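Local coordinates for OLD nuclease (Thermus scotoductus, PDB 6P74), which degrades linear or supercoiled double-stranded DNA from 5' to 3', nicks circular DNA, and hydrolyses ATP in a DNA-stimulated manner, at residues A[43-48]-A[72-77]; A[89-94]-A[106-111]. All coordinates share one frame; numbering follows the deposited sequence.

Interaction 1 (A[43-48]-A[72-77]); sequences LVLGDV and ITVHFD
Val44 holds CG1 anti to its backbone N (chi1 -173°), which leaves CG2 beside that N, and the isopropyl group meets Ile72 and Val74. Its CG2 lies 3.8 Å from Ile72 CG2, a methyl that is itself anti to the Ile72 backbone N. Toward Val74 the approach is through the branch point, with Val44 CB 4.0 Å from Val74 CG2; both pairs slide past each other in opposite directions. Leu45 and Val74 instead reach toward each other tip to tip, Leu45 CD1 stopping 3.7 Å from Val74 CG1. This is a helix lying on a sheet in the ATPase domain: helix 34-45, whose first residues belong to the Walker A P-loop, sets its last turn against strand 70-76 of the antiparallel sheet. Ile72 and Val74, two apart on the strand, both face the helix, while Thr73 between them points away from it. Leu43 crosses Ile72 at about a right angle, meeting it at the methyl ends, Leu43 CD1 to Ile72 CD1 4.0 Å. Phe90 of strand 85-97 also touches Val44 and Leu45, and Leu5 of strand 2-10 packs on Ile72. At the helix end, where Gly46 leaves helical geometry, Val44 O accepts a hydrogen bond from Arg130 NE.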
loop_
_atom_site.group_PDB
_atom_site.type_symbol
_atom_site.label_atom_id
_atom_site.label_comp_id
_atom_site.label_asym_id
_atom_site.label_seq_id
_atom_site.Cartn_x
_atom_site.Cartn_y
_atom_site.Cartn_z
ATOM N N LEU A 43 8.636 2.749 8.980
ATOM C CA LEU A 43 9.768 2.864 8.066
ATOM C C LEU A 43 11.081 2.882 8.825
ATOM O O LEU A 43 12.064 2.262 8.402
ATOM C CB LEU A 43 9.644 4.148 7.247
ATOM C CG LEU A 43 9.063 4.004 5.857
ATOM C CD1 LEU A 43 9.011 5.349 5.159
ATOM C CD2 LEU A 43 9.951 3.049 5.128
ATOM N N VAL A 44 11.119 3.616 9.935
ATOM C CA VAL A 44 12.351 3.778 10.692
ATOM C C VAL A 44 12.589 2.596 11.621
ATOM O O VAL A 44 13.731 2.151 11.799
ATOM C CB VAL A 44 12.295 5.101 11.465
ATOM C CG1 VAL A 44 13.637 5.378 12.140
ATOM C CG2 VAL A 44 11.907 6.212 10.523
ATOM N N LEU A 45 11.519 2.064 12.222
ATOM C CA LEU A 45 11.632 1.140 13.345
ATOM C C LEU A 45 10.939 -0.194 13.135
ATOM O O LEU A 45 10.909 -1.002 14.070
ATOM C CB LEU A 45 11.091 1.794 14.623
ATOM C CG LEU A 45 11.842 3.064 15.035
ATOM C CD1 LEU A 45 11.161 3.697 16.227
ATOM C CD2 LEU A 45 13.342 2.763 15.312
ATOM N N GLY A 46 10.370 -0.440 11.957
ATOM C CA GLY A 46 9.799 -1.729 11.637
ATOM C C GLY A 46 10.903 -2.745 11.420
ATOM O O GLY A 46 12.088 -2.469 11.607
ATOM N N ASP A 47 10.506 -3.947 11.011
ATOM C CA ASP A 47 11.469 -5.035 10.969
ATOM C C ASP A 47 12.195 -5.153 9.625
ATOM O O ASP A 47 12.855 -6.166 9.382
ATOM C CB ASP A 47 10.792 -6.355 11.355
ATOM C CG ASP A 47 9.448 -6.531 10.704
ATOM O OD1 ASP A 47 9.174 -5.802 9.728
ATOM O OD2 ASP A 47 8.664 -7.386 11.178
ATOM N N VAL A 48 12.123 -4.138 8.767
ATOM C CA VAL A 48 12.911 -4.077 7.540
ATOM C C VAL A 48 13.889 -2.913 7.643
ATOM O O VAL A 48 13.479 -1.770 7.883
ATOM C CB VAL A 48 12.020 -3.927 6.294
ATOM C CG1 VAL A 48 12.717 -3.061 5.239
ATOM C CG2 VAL A 48 11.716 -5.288 5.724
ATOM N N ILE A 72 12.153 11.730 8.326
ATOM C CA ILE A 72 11.405 11.188 9.453
ATOM C C ILE A 72 12.351 11.047 10.640
ATOM O O ILE A 72 13.348 10.320 10.567
ATOM C CB ILE A 72 10.748 9.847 9.112
ATOM C CG1 ILE A 72 9.868 10.001 7.877
ATOM C CG2 ILE A 72 9.921 9.388 10.275
ATOM C CD1 ILE A 72 9.539 8.706 7.202
ATOM N N THR A 73 12.027 11.726 11.739
ATOM C CA THR A 73 12.835 11.691 12.952
ATOM C C THR A 73 12.017 11.072 14.080
ATOM O O THR A 73 10.930 11.564 14.400
ATOM C CB THR A 73 13.301 13.104 13.335
ATOM O OG1 THR A 73 14.022 13.693 12.248
ATOM C CG2 THR A 73 14.197 13.058 14.558
ATOM N N VAL A 74 12.530 10.005 14.689
ATOM C CA VAL A 74 11.868 9.380 15.831
ATOM C C VAL A 74 12.749 9.548 17.061
ATOM O O VAL A 74 13.919 9.155 17.052
ATOM C CB VAL A 74 11.568 7.899 15.581
ATOM C CG1 VAL A 74 10.671 7.380 16.673
ATOM C CG2 VAL A 74 10.922 7.721 14.230
ATOM N N HIS A 75 12.189 10.129 18.116
ATOM C CA HIS A 75 12.880 10.326 19.382
ATOM C C HIS A 75 12.426 9.290 20.400
ATOM O O HIS A 75 11.265 8.872 20.413
ATOM C CB HIS A 75 12.616 11.717 19.952
ATOM C CG HIS A 75 12.950 12.836 19.021
ATOM N ND1 HIS A 75 13.957 13.743 19.281
ATOM C CD2 HIS A 75 12.391 13.218 17.848
ATOM C CE1 HIS A 75 14.004 14.634 18.307
ATOM N NE2 HIS A 75 13.066 14.338 17.424
ATOM N N PHE A 76 13.346 8.888 21.272
ATOM C CA PHE A 76 13.002 7.874 22.252
ATOM C C PHE A 76 13.772 8.100 23.547
ATOM O O PHE A 76 14.674 8.933 23.635
ATOM C CB PHE A 76 13.261 6.478 21.699
ATOM C CG PHE A 76 14.659 6.289 21.204
ATOM C CD1 PHE A 76 15.703 6.108 22.094
ATOM C CD2 PHE A 76 14.935 6.302 19.851
ATOM C CE1 PHE A 76 16.989 5.942 21.644
ATOM C CE2 PHE A 76 16.208 6.135 19.397
ATOM C CZ PHE A 76 17.241 5.951 20.297
ATOM N N ASP A 77 13.393 7.323 24.559
ATOM C CA ASP A 77 13.884 7.440 25.917
ATOM C C ASP A 77 13.689 6.091 26.579
ATOM O O ASP A 77 12.619 5.495 26.412
ATOM C CB ASP A 77 13.137 8.520 26.694
ATOM C CG ASP A 77 13.687 8.704 28.076
ATOM O OD1 ASP A 77 14.860 9.115 28.181
ATOM O OD2 ASP A 77 12.960 8.421 29.048
#

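Interaction 2 (A[89-94]-A[106-111])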
loop_
_atom_site.group_PDB
_atom_site.type_symbol
_atom_site.label_atom_id
_atom_site.label_comp_id
_atom_site.label_asym_id
_atom_site.label_seq_id
_atom_site.Cartn_x
_atom_site.Cartn_y
_atom_site.Cartn_z
ATOM N N ALA A 89 17.621 9.522 19.286
ATOM C CA ALA A 89 16.717 9.649 18.150
ATOM C C ALA A 89 17.415 9.155 16.896
ATOM O O ALA A 89 18.642 9.123 16.821
ATOM C CB ALA A 89 16.245 11.093 17.953
ATOM N N PHE A 90 16.606 8.766 15.915
ATOM C CA PHE A 90 17.056 8.400 14.585
ATOM C C PHE A 90 16.402 9.331 13.580
ATOM O O PHE A 90 15.239 9.709 13.752
ATOM C CB PHE A 90 16.685 6.962 14.257
ATOM C CG PHE A 90 17.193 5.964 15.234
ATOM C CD1 PHE A 90 18.428 6.140 15.852
ATOM C CD2 PHE A 90 16.465 4.821 15.507
ATOM C CE1 PHE A 90 18.918 5.202 16.743
ATOM C CE2 PHE A 90 16.949 3.865 16.399
ATOM C CZ PHE A 90 18.165 4.058 17.022
ATOM N N ARG A 91 17.143 9.708 12.533
ATOM C CA ARG A 91 16.612 10.555 11.467
ATOM C C ARG A 91 16.804 9.853 10.132
ATOM O O ARG A 91 17.942 9.621 9.711
ATOM C CB ARG A 91 17.268 11.935 11.422
ATOM C CG ARG A 91 16.613 12.812 10.372
ATOM C CD ARG A 91 17.490 13.935 9.891
ATOM N NE ARG A 91 17.714 14.934 10.925
ATOM C CZ ARG A 91 18.917 15.357 11.300
ATOM N NH1 ARG A 91 20.006 14.872 10.711
ATOM N NH2 ARG A 91 19.033 16.276 12.252
ATOM N N LEU A 92 15.691 9.529 9.469
ATOM C CA LEU A 92 15.712 8.847 8.183
ATOM C C LEU A 92 15.460 9.882 7.098
ATOM O O LEU A 92 14.434 10.573 7.120
ATOM C CB LEU A 92 14.669 7.728 8.124
ATOM C CG LEU A 92 14.615 6.907 6.826
ATOM C CD1 LEU A 92 15.909 6.174 6.606
ATOM C CD2 LEU A 92 13.453 5.915 6.845
ATOM N N THR A 93 16.402 10.008 6.171
ATOM C CA THR A 93 16.289 10.963 5.083
ATOM C C THR A 93 16.274 10.208 3.765
ATOM O O THR A 93 17.010 9.233 3.589
ATOM C CB THR A 93 17.445 11.978 5.089
ATOM O OG1 THR A 93 17.549 12.601 6.376
ATOM C CG2 THR A 93 17.206 13.049 4.043
ATOM N N CYS A 94 15.425 10.649 2.842
ATOM C CA CYS A 94 15.454 10.156 1.470
ATOM C C CYS A 94 15.372 11.354 0.539
ATOM O O CYS A 94 14.346 12.041 0.497
ATOM C CB CYS A 94 14.315 9.179 1.197
ATOM S SG CYS A 94 14.325 8.551 -0.500
ATOM N N GLU A 106 20.330 8.435 10.421
ATOM C CA GLU A 106 21.398 8.994 11.223
ATOM C C GLU A 106 21.052 8.957 12.703
ATOM O O GLU A 106 19.900 9.220 13.084
ATOM C CB GLU A 106 21.702 10.441 10.837
ATOM C CG GLU A 106 22.036 10.669 9.393
ATOM C CD GLU A 106 22.028 12.146 9.059
ATOM O OE1 GLU A 106 23.130 12.732 8.952
ATOM O OE2 GLU A 106 20.915 12.721 8.941
ATOM N N PRO A 107 22.039 8.676 13.554
ATOM C CA PRO A 107 21.832 8.816 14.992
ATOM C C PRO A 107 21.981 10.269 15.423
ATOM O O PRO A 107 22.773 11.039 14.871
ATOM C CB PRO A 107 22.942 7.942 15.586
ATOM C CG PRO A 107 24.076 8.132 14.622
ATOM C CD PRO A 107 23.417 8.253 13.239
ATOM N N LEU A 108 21.206 10.629 16.431
ATOM C CA LEU A 108 21.178 11.975 16.974
ATOM C C LEU A 108 21.348 11.897 18.479
ATOM O O LEU A 108 20.807 10.995 19.125
ATOM C CB LEU A 108 19.849 12.697 16.651
ATOM C CG LEU A 108 19.531 13.094 15.215
ATOM C CD1 LEU A 108 18.185 13.798 15.180
ATOM C CD2 LEU A 108 20.615 13.995 14.657
ATOM N N ASP A 109 22.072 12.858 19.037
ATOM C CA ASP A 109 22.236 12.936 20.476
ATOM C C ASP A 109 21.174 13.858 21.076
ATOM O O ASP A 109 20.355 14.465 20.374
ATOM C CB ASP A 109 23.666 13.381 20.840
ATOM C CG ASP A 109 24.003 14.812 20.372
ATOM O OD1 ASP A 109 23.079 15.590 20.048
ATOM O OD2 ASP A 109 25.210 15.165 20.339
ATOM N N GLU A 110 21.198 13.949 22.408
ATOM C CA GLU A 110 20.307 14.825 23.158
ATOM C C GLU A 110 20.045 16.148 22.450
ATOM O O GLU A 110 18.901 16.600 22.352
ATOM C CB GLU A 110 20.913 15.067 24.538
ATOM C CG GLU A 110 20.045 15.875 25.454
ATOM C CD GLU A 110 20.685 16.074 26.804
ATOM O OE1 GLU A 110 21.225 17.175 27.051
ATOM O OE2 GLU A 110 20.661 15.121 27.611
ATOM N N GLY A 111 21.098 16.779 21.941
ATOM C CA GLY A 111 21.011 18.094 21.342
ATOM C C GLY A 111 20.698 18.132 19.863
ATOM O O GLY A 111 20.854 19.189 19.245
#
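Arg91 spans Glu106 and Leu108 of the neighbouring strand with one side chain. Its CB sits 4.1 Å from Glu106 O, the carbonyl that also accepts the Arg91 N-H. CG, anti to the backbone N (chi1 -176°), packs on Thr73 of strand 70-76. CD comes alongside the carboxylate, 3.8 Å from Glu106 OE2, and the chain bends at chi3 (-68°), which sets NE. NE has a long, weak ion pair with Glu71. NH1 closes the salt bridge, donating to Glu106 OE2 at 2.9 Å; the oxygen lies at the guanidinium edge, in its plane, but is itself met from above the carboxylate plane, the two groups being turned 59° apart. NH2 reaches Leu108, whose CD2 stands 3.7 Å away over one face of the guanidinium. The Arg91 and Glu106 side chains run side by side in the same direction, whereas Leu108 crosses Arg91 obliquely.

The two strands, 85-97 and 100-109, form an antiparallel beta hairpin in the sheet of the ATPase domain. Arg91 and Glu106 are a hydrogen-bonded pair: besides the bond into Glu106 O, Glu106 N donates to Arg91 O at 2.8 Å. Phe90 and Pro107 follow as the non-hydrogen-bonded pair, and a CA-H...O contact joins Phe90 CA to Glu106 O at 3.3 Å. Their side chains occupy the face opposite that of Arg91, where Met129 of helix 127-132 touches both; Pro107 CA lies near the plane of the Phe90 ring, at its edge. On the Arg91 face, Ala89 CB packs 4.2 Å from Leu108 CB.

Interaction 1 closes along the chain before interaction 2 opens, and their centres are 10 Å apart within the N-terminal part of the ATPase domain. Strands 70-76 and 85-97 are neighbours in the same antiparallel sheet, directly joined by probable hydrogen bonds from Leu92 N to Ile72 O (2.7 Å) and from Val74 N to Phe90 O. Helix 34-45 packs on one face of this sheet, to which strand 70-76 and the hairpin of 85-97 and 100-109 both belong. Phe90 also meets Phe76 edge to face, linking the two contacts on the helix side. The P-loop helix therefore meets the hairpin both through strand 70-76 and directly, where Leu92 touches Val44.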